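Long-range contacts in protein DltD (Streptococcus thermophilus LMG 18311, PDB 7DXM), which probably takes part in the D-alanylation of lipoteichoic acid in the cell wall, acting as an O-acyltransferase of the dlt operon: residues R38-G44 and N66-I72; N95-V101 and N285-V291. One frame throughout, in Å; residues are numbered along the deposited sequence.

In the fold
Both contacts are pairs of neighbouring strands in one parallel five-stranded sheet, ordered 68-72, 39-43, 97-101, 287-292, 329-331. Interaction 1 forms the edge pair 39-43/68-72; interaction 2 pairs 97-101 with 287-292. Their centres lie about 10 Å apart and they meet, since strands 39-43 and 97-101 are adjacent: F43 N lies 2.9 Å from V99 O and F43 O 2.9 Å from V101 N, both probable hydrogen bonds. Along the chain they come in series, interaction 1 complete before interaction 2 opens, with 21 and 183 residues respectively between their segments. Strand order 2-1-3-4-5 fits the SGNH-hydrolase fold; S46, H347 and D344, placed with charge-relay geometry, may form a Ser-His-Asp triad, as yet unconfirmed.

Interaction 1 (R38-G44 and N66-I72); sequences RFVPYFG and NYRPYFI
At the apolar centre P69 packs over one face of the Y42 ring (chi1 m): P69 CB sits 3.6 Å from the ring centroid and 7° off its normal, a CH-pi contact. On the same face of the sheet F71 (m) brings CE1 to 3.6 Å from Y42 CD2, the two planes being steeply inclined at 84°, and V40 CG2 lies 4.2 Å from Y67 CB. The other face carries F39, P41, F43, R68, Y70 and I72; there P41 CB meets I72 CD1 at 4.0 Å and F39 CD1 meets Y70 CB at 4.1 Å. Both backbones are extended and parallel, their axes 4.5 Å apart at closest and crossing at -37°. The register runs from F39 opposite R68 to F43 opposite I72, with CA-CA distances near 4.9 Å. Hydrogen bonds alternate between the strands: R68 N to R38 O, Y70 N to V40 O, Y42 N to Y70 O, I72 N to Y42 O and G44 N to I72 O, each 2.9 Å, and V40 N to R68 O, 3.0 Å. At the polar edge the extended R38 (t, t, t) donates NH1 to N66 O at 3.2 Å and NH2 to V364 O, while R68 forms salt bridges with E61 and D64. With helix 56-62 connecting them, the strands make a beta-alpha-beta unit, here at the sheet's edge in an SGNH-hydrolase-like fold.

Interaction 2 (N95-V101 and N285-V291); sequences NGTAVYV and NTNVIFV
The small side chain of A98 makes a hollow in this seam, filled by T286 CG2 from just before strand 287-291 (4.0 Å from A98 CB) and V288 CG2 from within it (4.3 Å). Further along that face, Y100 (chi1 t) CB touches V288 CG1 and F290 (m) CD2, each at 3.8 Å. On the other face V99 straddles two partners, its CG2 3.9 Å from I289 CG2 and its CG1 3.7 Å from V291 CG2. The extended strands run parallel, 4.5 Å apart at closest and crossing at -22°, with T97 to V101 opposite N287 to V291. Bonds alternate: N287 N to G96 O (2.9 Å), A98 N to N287 O (3.0 Å), I289 N to A98 O (3.1 Å), Y100 N to I289 O and V291 N to Y100 O (both 3.0 Å). At the N-terminal end a Schellman motif at N285 ends helix 270-283, and N285 ND2 donates to N95 OD1 at a very short 2.4 Å. These are inner strands of an SGNH-hydrolase-like parallel sheet: helix 270-283 packs on the face of Y100, V288 and F290, helix 351-365 on that of V99, I289 and V291, and strand 39-43 flanks 97-101.

Interaction 1 (R38-G44 and N66-I72)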
loop_
_atom_site.group_PDB
_atom_site.type_symbol
_atom_site.label_atom_id
_atom_site.label_comp_id
_atom_site.label_asym_id
_atom_site.label_seq_id
_atom_site.Cartn_x
_atom_site.Cartn_y
_atom_site.Cartn_z
ATOM N N ARG A 38 0.693 -20.583 0.896
ATOM C CA ARG A 38 0.143 -19.495 0.086
ATOM C C ARG A 38 0.355 -18.159 0.781
ATOM O O ARG A 38 -0.173 -17.938 1.869
ATOM C CB ARG A 38 -1.346 -19.711 -0.189
ATOM C CG ARG A 38 -2.069 -18.510 -0.771
ATOM C CD ARG A 38 -3.408 -18.945 -1.428
ATOM N NE ARG A 38 -4.297 -17.832 -1.784
ATOM C CZ ARG A 38 -5.314 -17.413 -1.031
ATOM N NH1 ARG A 38 -5.586 -18.001 0.133
ATOM N NH2 ARG A 38 -6.050 -16.389 -1.434
ATOM N N PHE A 39 1.124 -17.268 0.161
ATOM C CA PHE A 39 1.246 -15.898 0.655
ATOM C C PHE A 39 0.511 -14.973 -0.297
ATOM O O PHE A 39 0.598 -15.127 -1.521
ATOM C CB PHE A 39 2.709 -15.447 0.795
ATOM C CG PHE A 39 3.380 -15.994 2.013
ATOM C CD1 PHE A 39 3.312 -15.324 3.219
ATOM C CD2 PHE A 39 4.052 -17.198 1.961
ATOM C CE1 PHE A 39 3.912 -15.835 4.347
ATOM C CE2 PHE A 39 4.640 -17.710 3.075
ATOM C CZ PHE A 39 4.570 -17.027 4.275
ATOM N N VAL A 40 -0.215 -14.009 0.276
ATOM C CA VAL A 40 -1.020 -13.079 -0.492
ATOM C C VAL A 40 -0.459 -11.664 -0.235
ATOM O O VAL A 40 -0.157 -11.340 0.902
ATOM C CB VAL A 40 -2.501 -13.146 -0.109
ATOM C CG1 VAL A 40 -3.260 -11.855 -0.499
ATOM C CG2 VAL A 40 -3.128 -14.435 -0.736
ATOM N N PRO A 41 -0.247 -10.865 -1.280
ATOM C CA PRO A 41 0.420 -9.572 -1.059
ATOM C C PRO A 41 -0.558 -8.516 -0.561
ATOM O O PRO A 41 -1.691 -8.405 -1.043
ATOM C CB PRO A 41 0.994 -9.219 -2.440
ATOM C CG PRO A 41 0.207 -10.019 -3.401
ATOM C CD PRO A 41 -0.218 -11.269 -2.690
ATOM N N TYR A 42 -0.098 -7.763 0.437
ATOM C CA TYR A 42 -0.846 -6.713 1.124
ATOM C C TYR A 42 -0.061 -5.427 0.905
ATOM O O TYR A 42 0.926 -5.175 1.607
ATOM C CB TYR A 42 -0.986 -7.033 2.614
ATOM C CG TYR A 42 -2.112 -8.017 2.963
ATOM C CD1 TYR A 42 -2.449 -9.069 2.117
ATOM C CD2 TYR A 42 -2.843 -7.885 4.153
ATOM C CE1 TYR A 42 -3.463 -9.951 2.453
ATOM C CE2 TYR A 42 -3.838 -8.759 4.484
ATOM C CZ TYR A 42 -4.157 -9.787 3.638
ATOM O OH TYR A 42 -5.185 -10.660 3.988
ATOM N N PHE A 43 -0.476 -4.641 -0.086
ATOM C CA PHE A 43 0.178 -3.390 -0.435
ATOM C C PHE A 43 -0.359 -2.239 0.411
ATOM O O PHE A 43 -1.563 -1.957 0.393
ATOM C CB PHE A 43 -0.053 -3.060 -1.904
ATOM C CG PHE A 43 0.468 -4.073 -2.849
ATOM C CD1 PHE A 43 1.813 -4.136 -3.129
ATOM C CD2 PHE A 43 -0.387 -4.938 -3.494
ATOM C CE1 PHE A 43 2.306 -5.074 -4.051
ATOM C CE2 PHE A 43 0.078 -5.872 -4.389
ATOM C CZ PHE A 43 1.436 -5.937 -4.683
ATOM N N GLY A 44 0.537 -1.560 1.123
ATOM C CA GLY A 44 0.165 -0.331 1.800
ATOM C C GLY A 44 1.440 0.280 2.354
ATOM O O GLY A 44 2.545 -0.085 1.944
ATOM N N ASN A 66 -5.783 -20.433 5.078
ATOM C CA ASN A 66 -5.240 -21.003 3.855
ATOM C C ASN A 66 -4.279 -20.044 3.144
ATOM O O ASN A 66 -4.043 -20.177 1.935
ATOM C CB ASN A 66 -6.397 -21.407 2.947
ATOM C CG ASN A 66 -7.371 -20.286 2.726
ATOM O OD1 ASN A 66 -7.253 -19.217 3.325
ATOM N ND2 ASN A 66 -8.354 -20.519 1.863
ATOM N N TYR A 67 -3.700 -19.101 3.893
ATOM C CA TYR A 67 -2.833 -18.044 3.378
ATOM C C TYR A 67 -2.156 -17.366 4.556
ATOM O O TYR A 67 -2.571 -17.514 5.710
ATOM C CB TYR A 67 -3.599 -16.992 2.578
ATOM C CG TYR A 67 -4.456 -16.093 3.450
ATOM C CD1 TYR A 67 -5.754 -16.458 3.765
ATOM C CD2 TYR A 67 -3.981 -14.893 3.942
ATOM C CE1 TYR A 67 -6.558 -15.665 4.555
ATOM C CE2 TYR A 67 -4.768 -14.102 4.729
ATOM C CZ TYR A 67 -6.067 -14.490 5.037
ATOM O OH TYR A 67 -6.894 -13.716 5.832
ATOM N N ARG A 68 -1.132 -16.578 4.243
ATOM C CA ARG A 68 -0.562 -15.646 5.192
ATOM C C ARG A 68 -0.324 -14.349 4.434
ATOM O O ARG A 68 0.028 -14.377 3.236
ATOM C CB ARG A 68 0.743 -16.145 5.827
ATOM C CG ARG A 68 0.629 -17.440 6.592
ATOM C CD ARG A 68 -0.006 -17.260 7.972
ATOM N NE ARG A 68 0.135 -18.503 8.720
ATOM C CZ ARG A 68 -0.679 -19.550 8.603
ATOM N NH1 ARG A 68 -1.728 -19.508 7.794
ATOM N NH2 ARG A 68 -0.437 -20.648 9.298
ATOM N N PRO A 69 -0.554 -13.204 5.084
ATOM C CA PRO A 69 -0.271 -11.918 4.432
ATOM C C PRO A 69 1.229 -11.674 4.357
ATOM O O PRO A 69 1.958 -11.881 5.333
ATOM C CB PRO A 69 -0.968 -10.886 5.329
ATOM C CG PRO A 69 -1.493 -11.634 6.498
ATOM C CD PRO A 69 -1.061 -13.041 6.455
ATOM N N TYR A 70 1.681 -11.285 3.167
ATOM C CA TYR A 70 3.030 -10.797 2.932
ATOM C C TYR A 70 2.909 -9.293 2.729
ATOM O O TYR A 70 2.248 -8.839 1.781
ATOM C CB TYR A 70 3.657 -11.479 1.713
ATOM C CG TYR A 70 5.108 -11.111 1.523
ATOM C CD1 TYR A 70 5.470 -9.937 0.884
ATOM C CD2 TYR A 70 6.106 -11.902 2.045
ATOM C CE1 TYR A 70 6.785 -9.582 0.748
ATOM C CE2 TYR A 70 7.426 -11.560 1.928
ATOM C CZ TYR A 70 7.771 -10.399 1.270
ATOM O OH TYR A 70 9.108 -10.054 1.126
ATOM N N PHE A 71 3.535 -8.519 3.603
ATOM C CA PHE A 71 3.303 -7.080 3.596
ATOM C C PHE A 71 4.330 -6.336 2.753
ATOM O O PHE A 71 5.521 -6.646 2.762
ATOM C CB PHE A 71 3.271 -6.548 5.022
ATOM C CG PHE A 71 2.107 -7.081 5.828
ATOM C CD1 PHE A 71 0.837 -6.531 5.696
ATOM C CD2 PHE A 71 2.269 -8.158 6.699
ATOM C CE1 PHE A 71 -0.241 -7.016 6.443
ATOM C CE2 PHE A 71 1.194 -8.649 7.443
ATOM C CZ PHE A 71 -0.060 -8.070 7.312
ATOM N N ILE A 72 3.844 -5.359 1.997
ATOM C CA ILE A 72 4.639 -4.645 1.013
ATOM C C ILE A 72 4.287 -3.164 1.136
ATOM O O ILE A 72 3.193 -2.740 0.733
ATOM C CB ILE A 72 4.370 -5.160 -0.405
ATOM C CG1 ILE A 72 4.680 -6.663 -0.476
ATOM C CG2 ILE A 72 5.154 -4.360 -1.400
ATOM C CD1 ILE A 72 4.374 -7.278 -1.793
#

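Interaction 2 (N95-V101 and N285-V291)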
loop_
_atom_site.group_PDB
_atom_site.type_symbol
_atom_site.label_atom_id
_atom_site.label_comp_id
_atom_site.label_asym_id
_atom_site.label_seq_id
_atom_site.Cartn_x
_atom_site.Cartn_y
_atom_site.Cartn_z
ATOM N N ASN A 95 -3.348 -13.440 -12.444
ATOM C CA ASN A 95 -4.544 -14.154 -12.011
ATOM C C ASN A 95 -4.491 -14.361 -10.502
ATOM O O ASN A 95 -4.876 -15.407 -9.988
ATOM C CB ASN A 95 -4.704 -15.501 -12.757
ATOM C CG ASN A 95 -4.777 -15.357 -14.318
ATOM O OD1 ASN A 95 -5.615 -14.623 -14.861
ATOM N ND2 ASN A 95 -3.889 -16.065 -15.022
ATOM N N GLY A 96 -3.978 -13.360 -9.785
ATOM C CA GLY A 96 -3.762 -13.458 -8.360
ATOM C C GLY A 96 -4.802 -12.708 -7.539
ATOM O O GLY A 96 -5.766 -12.151 -8.051
ATOM N N THR A 97 -4.593 -12.699 -6.230
ATOM C CA THR A 97 -5.481 -11.929 -5.366
ATOM C C THR A 97 -4.629 -11.065 -4.437
ATOM O O THR A 97 -3.576 -11.493 -3.968
ATOM C CB THR A 97 -6.519 -12.848 -4.570
ATOM O OG1 THR A 97 -5.910 -14.079 -4.159
ATOM C CG2 THR A 97 -7.771 -13.213 -5.419
ATOM N N ALA A 98 -5.064 -9.830 -4.207
ATOM C CA ALA A 98 -4.211 -8.843 -3.564
ATOM C C ALA A 98 -5.055 -7.887 -2.738
ATOM O O ALA A 98 -6.212 -7.608 -3.081
ATOM C CB ALA A 98 -3.406 -8.055 -4.602
ATOM N N VAL A 99 -4.467 -7.380 -1.647
ATOM C CA VAL A 99 -5.085 -6.316 -0.854
ATOM C C VAL A 99 -4.317 -5.037 -1.129
ATOM O O VAL A 99 -3.088 -5.054 -1.176
ATOM C CB VAL A 99 -5.079 -6.624 0.654
ATOM C CG1 VAL A 99 -5.666 -5.474 1.441
ATOM C CG2 VAL A 99 -5.816 -7.882 0.912
ATOM N N TYR A 100 -5.024 -3.931 -1.309
ATOM C CA TYR A 100 -4.342 -2.671 -1.582
ATOM C C TYR A 100 -4.996 -1.547 -0.795
ATOM O O TYR A 100 -6.090 -1.099 -1.152
ATOM C CB TYR A 100 -4.350 -2.352 -3.067
ATOM C CG TYR A 100 -3.431 -1.208 -3.427
ATOM C CD1 TYR A 100 -3.814 0.114 -3.228
ATOM C CD2 TYR A 100 -2.172 -1.453 -3.976
ATOM C CE1 TYR A 100 -2.973 1.156 -3.575
ATOM C CE2 TYR A 100 -1.323 -0.421 -4.326
ATOM C CZ TYR A 100 -1.727 0.891 -4.131
ATOM O OH TYR A 100 -0.887 1.940 -4.466
ATOM N N VAL A 101 -4.320 -1.081 0.256
ATOM C CA VAL A 101 -4.804 0.043 1.048
ATOM C C VAL A 101 -4.482 1.322 0.293
ATOM O O VAL A 101 -3.323 1.577 -0.048
ATOM C CB VAL A 101 -4.163 0.067 2.438
ATOM C CG1 VAL A 101 -4.935 1.003 3.324
ATOM C CG2 VAL A 101 -4.079 -1.323 3.016
ATOM N N ASN A 285 -4.455 -9.330 -14.709
ATOM C CA ASN A 285 -5.713 -9.960 -14.307
ATOM C C ASN A 285 -5.698 -10.305 -12.812
ATOM O O ASN A 285 -5.860 -11.456 -12.390
ATOM C CB ASN A 285 -6.014 -11.193 -15.171
ATOM C CG ASN A 285 -7.428 -11.762 -14.926
ATOM O OD1 ASN A 285 -8.433 -11.020 -14.868
ATOM N ND2 ASN A 285 -7.501 -13.088 -14.763
ATOM N N THR A 286 -5.499 -9.277 -12.003
ATOM C CA THR A 286 -5.422 -9.463 -10.568
ATOM C C THR A 286 -6.721 -9.021 -9.918
ATOM O O THR A 286 -7.329 -8.019 -10.316
ATOM C CB THR A 286 -4.253 -8.688 -9.974
ATOM O OG1 THR A 286 -3.037 -9.193 -10.536
ATOM C CG2 THR A 286 -4.238 -8.839 -8.444
ATOM N N ASN A 287 -7.147 -9.778 -8.922
ATOM C CA ASN A 287 -8.377 -9.482 -8.219
ATOM C C ASN A 287 -8.025 -8.875 -6.860
ATOM O O ASN A 287 -7.406 -9.526 -6.006
ATOM C CB ASN A 287 -9.231 -10.735 -8.099
ATOM C CG ASN A 287 -10.605 -10.423 -7.612
ATOM O OD1 ASN A 287 -11.171 -9.377 -7.952
ATOM N ND2 ASN A 287 -11.147 -11.304 -6.777
ATOM N N VAL A 288 -8.416 -7.622 -6.672
ATOM C CA VAL A 288 -7.924 -6.808 -5.576
ATOM C C VAL A 288 -9.112 -6.334 -4.777
ATOM O O VAL A 288 -10.180 -6.077 -5.340
ATOM C CB VAL A 288 -7.119 -5.599 -6.090
ATOM C CG1 VAL A 288 -6.406 -4.946 -4.959
ATOM C CG2 VAL A 288 -6.133 -6.018 -7.182
ATOM N N ILE A 289 -8.935 -6.233 -3.467
ATOM C CA ILE A 289 -9.842 -5.483 -2.608
ATOM C C ILE A 289 -9.086 -4.255 -2.122
ATOM O O ILE A 289 -7.963 -4.366 -1.605
ATOM C CB ILE A 289 -10.375 -6.333 -1.437
ATOM C CG1 ILE A 289 -11.371 -5.532 -0.609
ATOM C CG2 ILE A 289 -9.255 -6.886 -0.542
ATOM C CD1 ILE A 289 -12.004 -6.347 0.507
ATOM N N PHE A 290 -9.683 -3.086 -2.325
ATOM C CA PHE A 290 -9.056 -1.815 -1.992
ATOM C C PHE A 290 -9.581 -1.319 -0.648
ATOM O O PHE A 290 -10.792 -1.158 -0.467
ATOM C CB PHE A 290 -9.301 -0.790 -3.106
ATOM C CG PHE A 290 -8.651 -1.165 -4.416
ATOM C CD1 PHE A 290 -9.289 -2.010 -5.311
ATOM C CD2 PHE A 290 -7.381 -0.706 -4.743
ATOM C CE1 PHE A 290 -8.672 -2.363 -6.526
ATOM C CE2 PHE A 290 -6.771 -1.060 -5.951
ATOM C CZ PHE A 290 -7.408 -1.882 -6.836
ATOM N N VAL A 291 -8.685 -1.097 0.301
ATOM C CA VAL A 291 -9.098 -0.716 1.647
ATOM C C VAL A 291 -8.933 0.783 1.806
ATOM O O VAL A 291 -7.857 1.322 1.519
ATOM C CB VAL A 291 -8.292 -1.458 2.723
ATOM C CG1 VAL A 291 -8.907 -1.168 4.077
ATOM C CG2 VAL A 291 -8.239 -2.970 2.446
#